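Local coordinates for protein cysteine synthase (Helicobacter pylori, PDB 6AHI) that makes L-cysteine from O-acetyl-L-serine and hydrogen sulfide with the help of pyridoxal 5'-phosphate, and also has cystathionine beta-synthase activity, at residues Phe19-Tyr24 with Lys255-Asn260; Gly12-Val16 with Glu163-Leu168. Numbering follows the deposited sequence.

Contact 1 (Phe19-Tyr24 with Lys255-Asn260)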
ATOM      1  N   PHE A  19      15.049  -3.868 -13.490  1.00 16.54           N
ATOM      2  CA  PHE A  19      15.725  -5.139 -13.288  1.00 16.50           C
ATOM      3  C   PHE A  19      16.776  -5.347 -14.390  1.00 18.12           C
ATOM      4  O   PHE A  19      16.504  -5.125 -15.582  1.00 18.34           O
ATOM      5  CB  PHE A  19      14.724  -6.290 -13.367  1.00 16.96           C
ATOM      6  CG  PHE A  19      13.563  -6.221 -12.413  1.00 16.72           C
ATOM      7  CD1 PHE A  19      13.623  -6.864 -11.177  1.00 17.79           C
ATOM      8  CD2 PHE A  19      12.376  -5.601 -12.778  1.00 15.86           C
ATOM      9  CE1 PHE A  19      12.525  -6.860 -10.320  1.00 17.50           C
ATOM     10  CE2 PHE A  19      11.300  -5.580 -11.909  1.00 16.45           C
ATOM     11  CZ  PHE A  19      11.375  -6.198 -10.682  1.00 17.18           C
ATOM     12  N   THR A  20      17.973  -5.828 -14.004  1.00 19.32           N
ATOM     13  CA  THR A  20      19.024  -6.165 -14.952  1.00 21.44           C
ATOM     14  C   THR A  20      19.544  -7.575 -14.678  1.00 21.56           C
ATOM     15  O   THR A  20      19.015  -8.288 -13.808  1.00 20.13           O
ATOM     16  CB  THR A  20      20.183  -5.164 -14.842  1.00 22.93           C
ATOM     17  OG1 THR A  20      20.777  -5.368 -13.558  1.00 24.14           O
ATOM     18  CG2 THR A  20      19.724  -3.735 -15.007  1.00 24.55           C
ATOM     19  N   ASN A  21      20.628  -7.941 -15.388  1.00 22.11           N
ATOM     20  CA  ASN A  21      21.255  -9.280 -15.269  1.00 24.50           C
ATOM     21  C   ASN A  21      21.810  -9.509 -13.858  1.00 25.84           C
ATOM     22  O   ASN A  21      22.172 -10.651 -13.557  1.00 29.35           O
ATOM     23  CB  ASN A  21      22.362  -9.525 -16.314  1.00 25.54           C
ATOM     24  CG  ASN A  21      23.543  -8.593 -16.193  1.00 26.63           C
ATOM     25  OD1 ASN A  21      23.500  -7.614 -15.461  1.00 28.67           O
ATOM     26  ND2 ASN A  21      24.611  -8.871 -16.921  1.00 30.10           N
ATOM     27  N   LYS A  22      21.899  -8.451 -13.025  1.00 25.76           N
ATOM     28  CA  LYS A  22      22.316  -8.547 -11.619  1.00 28.64           C
ATOM     29  C   LYS A  22      21.241  -9.230 -10.770  1.00 27.04           C
ATOM     30  O   LYS A  22      21.544  -9.700  -9.717  1.00 26.79           O
ATOM     31  CB  LYS A  22      22.443  -7.189 -10.915  1.00 33.59           C
ATOM     32  CG  LYS A  22      23.513  -6.244 -11.415  1.00 43.26           C
ATOM     33  CD  LYS A  22      24.847  -6.899 -11.549  1.00 50.65           C
ATOM     34  CE  LYS A  22      25.815  -6.044 -12.336  1.00 60.39           C
ATOM     35  NZ  LYS A  22      25.658  -6.232 -13.803  1.00 66.25           N
ATOM     36  N   ASP A  23      19.980  -9.133 -11.201  1.00 24.68           N
ATOM     37  CA  ASP A  23      18.798  -9.491 -10.426  1.00 24.73           C
ATOM     38  C   ASP A  23      18.244 -10.853 -10.870  1.00 24.25           C
ATOM     39  O   ASP A  23      17.842 -11.675 -10.044  1.00 24.74           O
ATOM     40  CB  ASP A  23      17.708  -8.440 -10.660  1.00 25.41           C
ATOM     41  CG  ASP A  23      18.130  -7.052 -10.249  1.00 31.05           C
ATOM     42  OD1 ASP A  23      18.576  -6.921  -9.096  1.00 29.81           O
ATOM     43  OD2 ASP A  23      18.064  -6.123 -11.092  1.00 28.07           O
ATOM     44  N   TYR A  24      18.193 -11.056 -12.188  1.00 23.48           N
ATOM     45  CA  TYR A  24      17.546 -12.197 -12.840  1.00 25.69           C
ATOM     46  C   TYR A  24      18.284 -12.515 -14.139  1.00 27.43           C
ATOM     47  O   TYR A  24      18.964 -11.650 -14.650  1.00 24.42           O
ATOM     48  CB  TYR A  24      16.081 -11.869 -13.173  1.00 24.22           C
ATOM     49  CG  TYR A  24      15.212 -11.797 -11.947  1.00 25.02           C
ATOM     50  CD1 TYR A  24      14.748 -12.956 -11.333  1.00 25.05           C
ATOM     51  CD2 TYR A  24      14.912 -10.572 -11.367  1.00 23.35           C
ATOM     52  CE1 TYR A  24      13.987 -12.892 -10.180  1.00 25.58           C
ATOM     53  CE2 TYR A  24      14.168 -10.497 -10.204  1.00 23.19           C
ATOM     54  CZ  TYR A  24      13.702 -11.659  -9.618  1.00 25.55           C
ATOM     55  OH  TYR A  24      12.994 -11.594  -8.456  1.00 27.60           O
ATOM     56  N   LYS A 255       9.487 -14.706  -5.420  1.00 25.00           N
ATOM     57  CA  LYS A 255      10.828 -14.200  -5.696  1.00 24.95           C
ATOM     58  C   LYS A 255      10.856 -12.665  -5.661  1.00 22.06           C
ATOM     59  O   LYS A 255      11.800 -12.076  -5.147  1.00 21.03           O
ATOM     60  CB  LYS A 255      11.344 -14.659  -7.056  1.00 25.48           C
ATOM     61  CG  LYS A 255      11.624 -16.142  -7.204  1.00 28.94           C
ATOM     62  CD  LYS A 255      12.155 -16.399  -8.597  1.00 28.95           C
ATOM     63  CE  LYS A 255      12.246 -17.859  -8.942  1.00 32.14           C
ATOM     64  NZ  LYS A 255      13.129 -18.542  -7.991  1.00 33.79           N
ATOM     65  N   LEU A 256       9.824 -12.010  -6.202  1.00 20.76           N
ATOM     66  CA  LEU A 256       9.788 -10.546  -6.208  1.00 19.63           C
ATOM     67  C   LEU A 256       9.807  -9.992  -4.780  1.00 18.94           C
ATOM     68  O   LEU A 256      10.486  -9.041  -4.518  1.00 18.22           O
ATOM     69  CB  LEU A 256       8.582 -10.050  -7.002  1.00 19.06           C
ATOM     70  CG  LEU A 256       8.727 -10.185  -8.518  1.00 18.93           C
ATOM     71  CD1 LEU A 256       7.407  -9.957  -9.209  1.00 19.76           C
ATOM     72  CD2 LEU A 256       9.757  -9.204  -9.076  1.00 18.80           C
ATOM     73  N   ALA A 257       9.141 -10.658  -3.844  1.00 20.28           N
ATOM     74  CA  ALA A 257       9.148 -10.271  -2.445  1.00 21.07           C
ATOM     75  C   ALA A 257      10.516 -10.561  -1.798  1.00 22.16           C
ATOM     76  O   ALA A 257      11.112  -9.666  -1.196  1.00 21.13           O
ATOM     77  CB  ALA A 257       8.033 -11.025  -1.696  1.00 21.93           C
ATOM     78  N   LYS A 258      10.965 -11.822  -1.902  1.00 23.68           N
ATOM     79  CA  LYS A 258      12.187 -12.315  -1.250  1.00 26.54           C
ATOM     80  C   LYS A 258      13.439 -11.618  -1.787  1.00 24.60           C
ATOM     81  O   LYS A 258      14.303 -11.216  -1.021  1.00 22.83           O
ATOM     82  CB  LYS A 258      12.336 -13.826  -1.456  1.00 30.32           C
ATOM     83  CG  LYS A 258      13.187 -14.538  -0.418  1.00 37.09           C
ATOM     84  CD  LYS A 258      13.204 -16.043  -0.655  1.00 44.13           C
ATOM     85  CE  LYS A 258      13.170 -16.895   0.603  1.00 54.05           C
ATOM     86  NZ  LYS A 258      14.468 -16.815   1.310  1.00 62.15           N
ATOM     87  N   LYS A 259      13.512 -11.445  -3.103  1.00 23.09           N
ATOM     88  CA  LYS A 259      14.731 -10.926  -3.725  1.00 24.76           C
ATOM     89  C   LYS A 259      14.683  -9.390  -3.858  1.00 22.70           C
ATOM     90  O   LYS A 259      15.707  -8.781  -3.892  1.00 24.10           O
ATOM     91  CB  LYS A 259      14.930 -11.520  -5.128  1.00 26.66           C
ATOM     92  CG  LYS A 259      15.193 -13.018  -5.214  1.00 31.73           C
ATOM     93  CD  LYS A 259      15.561 -13.446  -6.659  1.00 35.07           C
ATOM     94  CE  LYS A 259      16.123 -14.852  -6.712  1.00 42.94           C
ATOM     95  NZ  LYS A 259      17.495 -14.925  -6.143  1.00 44.98           N
ATOM     96  N   ASN A 260      13.499  -8.780  -4.039  1.00 20.27           N
ATOM     97  CA  ASN A 260      13.410  -7.389  -4.451  1.00 19.95           C
ATOM     98  C   ASN A 260      12.622  -6.523  -3.460  1.00 19.25           C
ATOM     99  O   ASN A 260      12.582  -5.288  -3.639  1.00 18.38           O
ATOM    100  CB  ASN A 260      12.810  -7.270  -5.859  1.00 19.66           C
ATOM    101  CG  ASN A 260      13.509  -8.201  -6.827  1.00 22.04           C
ATOM    102  OD1 ASN A 260      12.914  -9.149  -7.326  1.00 23.97           O
ATOM    103  ND2 ASN A 260      14.781  -7.957  -7.081  1.00 23.70           N
TER
HETATM  104  O   HOH W   1      16.874 -10.145  -7.791  1.00 32.69           O
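K255 opens the helical side of the contact: its CB lies 3.8 Å from Y24 OH, while the rest of its chain leads off past the edge of the tyrosine ring. One residue on, L256 turns its CD2 to F19 CZ, 3.8 Å away, the apolar floor of the contact, which F272 and F292 extend. This is the last stretch of helix 246-260, packed against the turn that follows strand 16-19 in the larger domain of a fold type II PLP enzyme, the one built on the mixed six-stranded sheet. That turn is tied by its own bonds, T20 N to D23 OD2 at 2.9 Å and D23 N to T20 O at 2.9 Å. K259 brings its aliphatic chain to the hydroxyl end of the tyrosine, CD 3.6 Å from Y24 OH. N260, in the helix's final turn, does the polar work: its OD1 accepts a 2.7 Å hydrogen bond from Y24 OH, and its ND2 donates to water 1 (3.1 Å), which in turn donates to D23 O (2.9 Å).

Contact 2 (Gly12-Val16 with Glu163-Leu168)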
ATOM      1  N   GLY A  12      -1.577   7.765  -9.660  1.00 27.38           N
ATOM      2  CA  GLY A  12      -0.621   7.896 -10.753  1.00 26.73           C
ATOM      3  C   GLY A  12       0.740   8.392 -10.279  1.00 24.54           C
ATOM      4  O   GLY A  12       1.049   8.391  -9.095  1.00 22.10           O
ATOM      5  N   ARG A  13       1.556   8.794 -11.257  1.00 24.10           N
ATOM      6  CA  ARG A  13       2.950   9.221 -11.071  1.00 25.79           C
ATOM      7  C   ARG A  13       3.689   8.151 -10.252  1.00 23.41           C
ATOM      8  O   ARG A  13       4.407   8.463  -9.314  1.00 19.81           O
ATOM      9  CB  ARG A  13       3.020  10.621 -10.451  1.00 31.71           C
ATOM     10  CG  ARG A  13       2.692  11.738 -11.445  1.00 42.77           C
ATOM     11  CD  ARG A  13       2.778  13.157 -10.881  1.00 51.75           C
ATOM     12  NE  ARG A  13       1.979  13.339  -9.667  1.00 63.88           N
ATOM     13  CZ  ARG A  13       0.644  13.412  -9.624  1.00 75.98           C
ATOM     14  NH1 ARG A  13      -0.054  13.586 -10.735  1.00 82.68           N
ATOM     15  NH2 ARG A  13       0.008  13.303  -8.468  1.00 77.45           N
ATOM     16  N   THR A  14       3.527   6.886 -10.654  1.00 20.73           N
ATOM     17  CA  THR A  14       4.131   5.784  -9.937  1.00 21.09           C
ATOM     18  C   THR A  14       5.571   5.569 -10.392  1.00 20.17           C
ATOM     19  O   THR A  14       5.918   5.831 -11.556  1.00 20.14           O
ATOM     20  CB  THR A  14       3.309   4.511 -10.139  1.00 21.90           C
ATOM     21  OG1 THR A  14       3.096   4.279 -11.531  1.00 21.25           O
ATOM     22  CG2 THR A  14       1.992   4.599  -9.414  1.00 22.77           C
ATOM     23  N   PRO A  15       6.420   4.970  -9.544  1.00 19.80           N
ATOM     24  CA  PRO A  15       7.797   4.689  -9.954  1.00 20.11           C
ATOM     25  C   PRO A  15       7.889   3.463 -10.887  1.00 19.17           C
ATOM     26  O   PRO A  15       6.896   2.739 -11.102  1.00 18.36           O
ATOM     27  CB  PRO A  15       8.531   4.398  -8.646  1.00 21.74           C
ATOM     28  CG  PRO A  15       7.481   4.122  -7.610  1.00 20.65           C
ATOM     29  CD  PRO A  15       6.149   4.613  -8.146  1.00 21.27           C
ATOM     30  N   VAL A  16       9.071   3.288 -11.475  1.00 16.28           N
ATOM     31  CA  VAL A  16       9.364   2.179 -12.321  1.00 16.30           C
ATOM     32  C   VAL A  16      10.571   1.451 -11.724  1.00 15.34           C
ATOM     33  O   VAL A  16      11.579   2.095 -11.433  1.00 15.78           O
ATOM     34  CB  VAL A  16       9.660   2.659 -13.748  1.00 18.53           C
ATOM     35  CG1 VAL A  16      10.114   1.507 -14.611  1.00 19.29           C
ATOM     36  CG2 VAL A  16       8.461   3.358 -14.404  1.00 20.42           C
ATOM     37  N   GLU A 163       2.608   8.725 -19.231  1.00 25.36           N
ATOM     38  CA  GLU A 163       3.479   8.811 -18.050  1.00 26.82           C
ATOM     39  C   GLU A 163       4.709   7.917 -18.261  1.00 23.06           C
ATOM     40  O   GLU A 163       5.816   8.280 -17.965  1.00 23.05           O
ATOM     41  CB  GLU A 163       2.648   8.395 -16.834  1.00 28.22           C
ATOM     42  CG  GLU A 163       3.088   8.962 -15.507  1.00 28.94           C
ATOM     43  CD  GLU A 163       2.223   8.370 -14.410  1.00 28.20           C
ATOM     44  OE1 GLU A 163       1.124   8.893 -14.141  1.00 27.14           O
ATOM     45  OE2 GLU A 163       2.654   7.365 -13.841  1.00 28.41           O
ATOM     46  N   ILE A 164       4.486   6.725 -18.799  1.00 23.23           N
ATOM     47  CA  ILE A 164       5.563   5.769 -19.089  1.00 23.64           C
ATOM     48  C   ILE A 164       6.571   6.369 -20.071  1.00 24.00           C
ATOM     49  O   ILE A 164       7.765   6.284 -19.850  1.00 24.61           O
ATOM     50  CB  ILE A 164       4.983   4.441 -19.610  1.00 24.73           C
ATOM     51  CG1 ILE A 164       4.379   3.639 -18.449  1.00 25.36           C
ATOM     52  CG2 ILE A 164       6.042   3.652 -20.371  1.00 25.17           C
ATOM     53  CD1 ILE A 164       3.454   2.529 -18.882  1.00 26.70           C
ATOM     54  N   VAL A 165       6.089   6.941 -21.175  1.00 25.32           N
ATOM     55  CA  VAL A 165       7.008   7.493 -22.155  1.00 26.20           C
ATOM     56  C   VAL A 165       7.740   8.702 -21.567  1.00 25.86           C
ATOM     57  O   VAL A 165       8.893   8.892 -21.889  1.00 24.27           O
ATOM     58  CB  VAL A 165       6.320   7.832 -23.488  1.00 28.97           C
ATOM     59  CG1 VAL A 165       7.292   8.525 -24.430  1.00 30.33           C
ATOM     60  CG2 VAL A 165       5.762   6.583 -24.124  1.00 29.14           C
ATOM     61  N   GLN A 166       7.088   9.492 -20.715  1.00 28.09           N
ATOM     62  CA  GLN A 166       7.791  10.621 -20.044  1.00 32.96           C
ATOM     63  C   GLN A 166       8.971  10.114 -19.212  1.00 29.55           C
ATOM     64  O   GLN A 166       9.996  10.740 -19.199  1.00 31.47           O
ATOM     65  CB  GLN A 166       6.874  11.399 -19.108  1.00 39.92           C
ATOM     66  CG  GLN A 166       5.894  12.298 -19.836  1.00 51.70           C
ATOM     67  CD  GLN A 166       5.070  13.120 -18.874  1.00 61.11           C
ATOM     68  OE1 GLN A 166       5.489  13.411 -17.748  1.00 53.97           O
ATOM     69  NE2 GLN A 166       3.881  13.498 -19.322  1.00 72.76           N
ATOM     70  N   GLU A 167       8.808   8.988 -18.504  1.00 27.15           N
ATOM     71  CA  GLU A 167       9.842   8.448 -17.605  1.00 28.44           C
ATOM     72  C   GLU A 167      10.891   7.645 -18.398  1.00 25.68           C
ATOM     73  O   GLU A 167      12.060   7.642 -18.046  1.00 23.12           O
ATOM     74  CB  GLU A 167       9.292   7.443 -16.581  1.00 32.17           C
ATOM     75  CG  GLU A 167       8.286   7.962 -15.569  1.00 36.84           C
ATOM     76  CD  GLU A 167       7.630   6.854 -14.736  1.00 36.80           C
ATOM     77  OE1 GLU A 167       6.808   6.110 -15.335  1.00 26.68           O
ATOM     78  OE2 GLU A 167       7.974   6.714 -13.490  1.00 34.64           O
ATOM     79  N   LEU A 168      10.474   6.850 -19.392  1.00 22.11           N
ATOM     80  CA  LEU A 168      11.400   5.893 -19.997  1.00 22.16           C
ATOM     81  C   LEU A 168      11.835   6.281 -21.403  1.00 23.00           C
ATOM     82  O   LEU A 168      12.766   5.678 -21.910  1.00 25.22           O
ATOM     83  CB  LEU A 168      10.761   4.504 -20.042  1.00 22.15           C
ATOM     84  CG  LEU A 168      10.354   3.920 -18.697  1.00 20.64           C
ATOM     85  CD1 LEU A 168       9.774   2.529 -18.906  1.00 20.02           C
ATOM     86  CD2 LEU A 168      11.535   3.912 -17.725  1.00 22.61           C
TER
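E163 reaches from its helix to the backbone of the loop. Its OE1 accepts a hydrogen bond from R13 N at 2.9 Å, nearly straight at 160°, and its OE2 takes a weak one from T14 N at 3.3 Å, so one carboxylate holds two successive amides. The same OE2 forms salt bridges with K35 and R48, which offset its charge. G12 suits the spot: its phi is positive, and a CB there would come within 3.3 Å of E163 OE1.

One helical turn later, E167 OE2 sits 3.0 Å from T14 O. Both atoms are acceptors, so this is no bond; the ammonium group of K35 reconciles them, making a salt bridge to E167 OE1 and a hydrogen bond to T14 O. T14 OG1 is hydrogen-bonded to E37.

Outward from here packing takes over: V16 points at the helix, its CG2 against E167 OE1 (3.3 Å) and its CG1 meeting L168 CD2 at 4.2 Å, the apolar part of the contact. The CA-CB bond of P15 points away from the helix, and its side chain packs on L39 of its own chain and on M1 of the second subunit.

V16 begins strand 16-19, an outermost strand of the six-stranded sheet within this chain, next to strand 31-36, which supplies K35. Helix 160-168 lies over this border, with I164 and L168 also touching L289 of strand 287-292 and V165 facing helix 183-195. At V16 a strand of the second subunit joins in parallel, carrying the sheet across the dimer interface.

How the contacts relate
Contacts 1 and 2 lie about 20 Å apart, centre to centre, and strand 16-19 links them: contact 2 covers the approach to this strand and its first residue, contact 1 its last residue and the turn beyond. The order along the chain is 12-16, 19-24, 163-168, 255-260, so the two contacts interleave, each bringing a distant helix back to the N-terminal region. Helix 160-168 meets the start of the strand, helix 246-260 its end. Both contacts border the same six-stranded sheet of one domain. Strand 16-19 therefore has a helix of its own chain packed at each end, while both contacts also touch the second subunit of the homodimer.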